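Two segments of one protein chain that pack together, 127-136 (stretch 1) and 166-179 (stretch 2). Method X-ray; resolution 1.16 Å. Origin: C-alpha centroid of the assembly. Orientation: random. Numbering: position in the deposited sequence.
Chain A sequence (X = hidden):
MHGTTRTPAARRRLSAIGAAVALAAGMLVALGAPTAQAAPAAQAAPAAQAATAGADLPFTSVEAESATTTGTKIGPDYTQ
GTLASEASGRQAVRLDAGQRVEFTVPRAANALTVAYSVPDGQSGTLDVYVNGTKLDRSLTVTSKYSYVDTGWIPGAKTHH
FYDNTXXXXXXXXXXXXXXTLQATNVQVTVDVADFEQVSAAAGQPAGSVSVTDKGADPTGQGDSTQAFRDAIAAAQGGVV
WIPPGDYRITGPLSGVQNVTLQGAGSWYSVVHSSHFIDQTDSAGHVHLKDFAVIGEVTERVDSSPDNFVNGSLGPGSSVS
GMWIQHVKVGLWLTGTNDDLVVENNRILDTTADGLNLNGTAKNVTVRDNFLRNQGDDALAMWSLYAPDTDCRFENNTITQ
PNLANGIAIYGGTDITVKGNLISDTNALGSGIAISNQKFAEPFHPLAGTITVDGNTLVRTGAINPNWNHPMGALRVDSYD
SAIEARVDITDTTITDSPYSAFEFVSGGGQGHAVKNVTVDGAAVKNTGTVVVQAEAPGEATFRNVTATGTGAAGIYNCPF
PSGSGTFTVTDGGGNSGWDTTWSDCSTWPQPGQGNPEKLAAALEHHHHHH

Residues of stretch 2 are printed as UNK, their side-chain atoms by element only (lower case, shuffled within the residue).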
# COMPACT_ATOMS: atom_id res chain seq x y z
N ASP A 127 -1.20 25.27 10.56
CA ASP A 127 -1.19 26.43 9.68
C ASP A 127 -0.21 26.22 8.54
O ASP A 127 0.78 25.50 8.66
CB ASP A 127 -0.83 27.70 10.46
CG ASP A 127 -2.00 28.26 11.24
OD1 ASP A 127 -3.12 27.72 11.13
OD2 ASP A 127 -1.81 29.27 11.96
N VAL A 128 -0.50 26.86 7.41
CA VAL A 128 0.31 26.77 6.20
C VAL A 128 0.73 28.18 5.80
O VAL A 128 -0.11 29.07 5.68
CB VAL A 128 -0.44 26.07 5.05
CG1 VAL A 128 0.47 25.88 3.85
CG2 VAL A 128 -1.00 24.73 5.52
N TYR A 129 2.04 28.36 5.60
CA TYR A 129 2.60 29.60 5.10
C TYR A 129 3.28 29.31 3.78
O TYR A 129 3.85 28.24 3.58
CB TYR A 129 3.65 30.16 6.07
CG TYR A 129 3.10 30.68 7.38
CD1 TYR A 129 2.59 29.82 8.34
CD2 TYR A 129 3.12 32.04 7.67
CE1 TYR A 129 2.09 30.30 9.54
CE2 TYR A 129 2.63 32.53 8.87
CZ TYR A 129 2.11 31.65 9.80
OH TYR A 129 1.62 32.14 10.99
N VAL A 130 3.20 30.27 2.86
CA VAL A 130 3.91 30.19 1.59
C VAL A 130 4.73 31.47 1.48
O VAL A 130 4.17 32.56 1.37
CB VAL A 130 2.97 30.03 0.40
CG1 VAL A 130 3.76 30.19 -0.89
CG2 VAL A 130 2.25 28.69 0.45
N ASN A 131 6.05 31.33 1.53
CA ASN A 131 6.97 32.47 1.43
C ASN A 131 6.79 33.44 2.59
O ASN A 131 6.84 34.66 2.42
CB ASN A 131 6.84 33.18 0.07
CG ASN A 131 7.27 32.31 -1.08
OD1 ASN A 131 6.72 32.39 -2.18
ND2 ASN A 131 8.27 31.46 -0.84
N GLY A 132 6.57 32.90 3.78
CA GLY A 132 6.43 33.72 4.97
C GLY A 132 5.07 34.37 5.16
O GLY A 132 4.86 35.03 6.18
N THR A 133 4.16 34.22 4.21
CA THR A 133 2.81 34.77 4.31
C THR A 133 1.83 33.65 4.63
O THR A 133 1.81 32.62 3.94
CB THR A 133 2.41 35.48 3.02
OG1 THR A 133 2.14 34.50 2.00
CG2 THR A 133 3.52 36.40 2.55
N LYS A 134 1.02 33.86 5.67
CA LYS A 134 0.09 32.84 6.12
C LYS A 134 -1.02 32.64 5.10
O LYS A 134 -1.65 33.61 4.65
CB LYS A 134 -0.50 33.25 7.46
CG LYS A 134 -1.42 32.22 8.10
CD LYS A 134 -1.99 32.74 9.41
CE LYS A 134 -3.05 31.81 9.98
NZ LYS A 134 -3.90 31.20 8.91
N LEU A 135 -1.27 31.39 4.72
CA LEU A 135 -2.42 31.08 3.89
C LEU A 135 -3.70 31.20 4.71
O LEU A 135 -3.69 31.04 5.94
CB LEU A 135 -2.32 29.67 3.33
CG LEU A 135 -1.16 29.36 2.38
CD1 LEU A 135 -1.57 28.25 1.42
CD2 LEU A 135 -0.73 30.60 1.61
N ASP A 136 -4.81 31.47 4.03
CA ASP A 136 -6.07 31.70 4.71
C ASP A 136 -6.86 30.43 4.96
O ASP A 136 -8.07 30.49 5.21
CB ASP A 136 -6.92 32.69 3.93
CG ASP A 136 -7.29 32.19 2.57
OD1 ASP A 136 -6.77 31.13 2.13
OD2 ASP A 136 -8.11 32.86 1.93
N UNK A 166 -5.03 16.94 3.46
CA UNK A 166 -4.71 17.59 2.19
C UNK A 166 -5.37 18.95 2.09
O UNK A 166 -6.37 19.25 2.76
c UNK A 166 -6.61 16.62 0.76
c UNK A 166 -6.94 15.80 -0.49
c UNK A 166 -5.11 16.72 0.99
n UNK A 166 -8.38 15.72 -0.72
n UNK A 166 -10.26 15.18 -1.92
n UNK A 166 -8.19 14.73 -2.80
c UNK A 166 -8.94 15.21 -1.81
N UNK A 167 -4.82 19.78 1.20
CA UNK A 167 -5.32 21.13 1.00
C UNK A 167 -4.88 21.61 -0.37
O UNK A 167 -3.70 21.48 -0.72
c UNK A 167 -6.83 23.43 2.27
c UNK A 167 -4.75 22.05 2.08
c UNK A 167 -4.79 24.01 3.60
c UNK A 167 -5.31 23.45 2.29
N UNK A 168 -5.81 22.16 -1.14
CA UNK A 168 -5.42 22.96 -2.29
C UNK A 168 -4.83 24.27 -1.78
O UNK A 168 -5.38 24.90 -0.88
c UNK A 168 -6.34 21.60 -5.03
c UNK A 168 -6.64 23.26 -3.16
c UNK A 168 -8.63 22.46 -4.49
c UNK A 168 -7.26 22.08 -3.92
N UNK A 169 -3.68 24.67 -2.34
CA UNK A 169 -3.00 25.84 -1.81
C UNK A 169 -3.67 27.15 -2.21
O UNK A 169 -3.40 28.18 -1.58
c UNK A 169 -0.55 24.84 -0.15
c UNK A 169 -0.66 24.73 -1.66
c UNK A 169 0.72 24.75 -2.31
c UNK A 169 -1.53 25.85 -2.24
N UNK A 170 -4.54 27.15 -3.22
CA UNK A 170 -5.04 28.39 -3.78
C UNK A 170 -4.00 29.21 -4.50
O UNK A 170 -4.29 30.34 -4.92
N UNK A 171 -2.80 28.66 -4.66
CA UNK A 171 -1.63 29.29 -5.24
C UNK A 171 -0.90 28.19 -5.98
O UNK A 171 -1.10 27.00 -5.70
c UNK A 171 -0.73 29.82 -4.10
c UNK A 171 0.22 30.94 -4.45
c UNK A 171 1.35 30.98 -3.43
n UNK A 171 2.99 34.21 -2.85
n UNK A 171 2.17 32.18 -3.54
n UNK A 171 1.49 33.08 -1.53
c UNK A 171 2.21 33.16 -2.64
N UNK A 172 -0.07 28.56 -6.94
CA UNK A 172 0.83 27.59 -7.57
C UNK A 172 2.28 27.95 -7.25
O UNK A 172 2.89 28.77 -7.94
o UNK A 172 -1.81 27.52 -8.87
o UNK A 172 -0.96 25.94 -10.12
c UNK A 172 0.57 27.41 -9.07
c UNK A 172 -0.83 26.92 -9.37
N UNK A 173 2.81 27.32 -6.21
CA UNK A 173 4.20 27.50 -5.80
C UNK A 173 5.10 26.80 -6.81
O UNK A 173 4.63 26.02 -7.65
c UNK A 173 3.52 27.69 -3.40
c UNK A 173 4.19 25.47 -4.32
c UNK A 173 4.43 26.97 -4.37
N UNK A 174 6.40 27.08 -6.75
CA UNK A 174 7.35 26.51 -7.69
C UNK A 174 8.59 26.04 -6.94
O UNK A 174 8.81 26.36 -5.78
o UNK A 174 8.91 25.55 -10.29
c UNK A 174 7.13 27.14 -10.15
c UNK A 174 7.87 25.97 -10.78
n UNK A 174 7.33 25.46 -11.88
c UNK A 174 7.72 27.51 -8.80
N UNK A 175 9.41 25.24 -7.64
CA UNK A 175 10.62 24.69 -7.05
C UNK A 175 11.51 25.81 -6.53
O UNK A 175 11.80 26.77 -7.25
c UNK A 175 11.37 23.84 -8.07
N UNK A 176 11.95 25.68 -5.28
CA UNK A 176 12.69 26.72 -4.61
C UNK A 176 11.85 27.58 -3.68
O UNK A 176 12.41 28.23 -2.79
N UNK A 177 10.53 27.61 -3.89
CA UNK A 177 9.65 28.29 -2.95
C UNK A 177 9.68 27.56 -1.61
O UNK A 177 10.20 26.45 -1.48
o UNK A 177 6.82 29.49 -4.98
c UNK A 177 7.99 29.32 -4.57
o UNK A 177 8.98 29.94 -5.03
c UNK A 177 8.22 28.29 -3.48
N UNK A 178 9.10 28.20 -0.60
CA UNK A 178 9.03 27.64 0.74
C UNK A 178 7.57 27.44 1.11
O UNK A 178 6.75 28.35 0.94
c UNK A 178 9.68 28.58 1.76
o UNK A 178 9.10 29.88 1.65
c UNK A 178 11.18 28.67 1.50
N UNK A 179 7.25 26.26 1.62
CA UNK A 179 5.97 25.98 2.25
C UNK A 179 6.27 25.59 3.69
O UNK A 179 7.01 24.62 3.93
c UNK A 179 5.19 24.88 1.52
c UNK A 179 3.95 24.47 2.32
c UNK A 179 4.80 25.34 0.13
O HOH W 1 6.95 29.67 3.74

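Position 166 carries three carbons, a nitrogen, then a carbon bearing two more nitrogens; this guanidinium is R166, out of reach of stretch 1 and bonded elsewhere in the structure. Position 167 has four carbons forked at the second, as only leucine does, and points toward stretch 1: in L167, CD2 lies 4.3 Å from V128 CG2. The same fork at position 168 identifies L168, which makes no contact. Position 169 repeats it once more. Its CB bond runs sideways, but the end of the side chain comes nearer, and as L169 it places CD2 3.9 Å from L135 CD1 and 4.3 Å from V128 CG1.

Position 170 has no side-chain atoms and is G170; its positive phi by itself favours glycine, and the chain turns a corner here. At position 171 a second guanidinium ends a long unbranched chain, so this is R171. The extended side chain passes V130, with CD 3.6 Å from V130 CG1, and V130 CG1 and the modelled N131 OD1 lie over one face of the guanidinium. Two carbons, the second carrying two oxygens, make position 172 D172, out of reach. Position 173 has one carbon bearing two others, the valine pattern; V173 CG1 meets V130 CG1 at 3.6 Å.

Position 174 shows three carbons, the third with one oxygen and one nitrogen, hence Q174. Position 175 has a lone carbon and is A175. Position 176 has none, and its backbone angles would jam a CB against the preceding carbonyl: G176. Position 177, a carboxylate on a short chain, is D177, whose OD2 accepts a hydrogen bond from Q174 N (3.0 Å) across the type II turn from Q174. Position 178 branches at its first carbon into one oxygen and one carbon. This is T178, its OG1 3.0 Å from water 1. Position 179 branches into two carbons and is V179, with CG1 4.1 Å from V128 CG1 and CG2 4.2 Å from V130 CG2.

Backbone pairing here adjoins an apolar cluster of valines and leucines. V130 and V179 form an antiparallel, non-hydrogen-bonded pair (CA to CA 4.7 Å), flanked by CA-H...O contacts from V179 CA to Y129 O and from V130 CA to T178 O, each 3.4 Å. Just beyond, N131 N donates to T178 O at 3.1 Å, fastening the type I' turn of stretch 1 to the start of the last strand. Water 1 accepts from G132 N (3.3 Å) and bonds weakly to Y129 O (3.4 Å), linking this turn to T178.

Stretch 2 166-179: RLLLGRDVQAGDTV
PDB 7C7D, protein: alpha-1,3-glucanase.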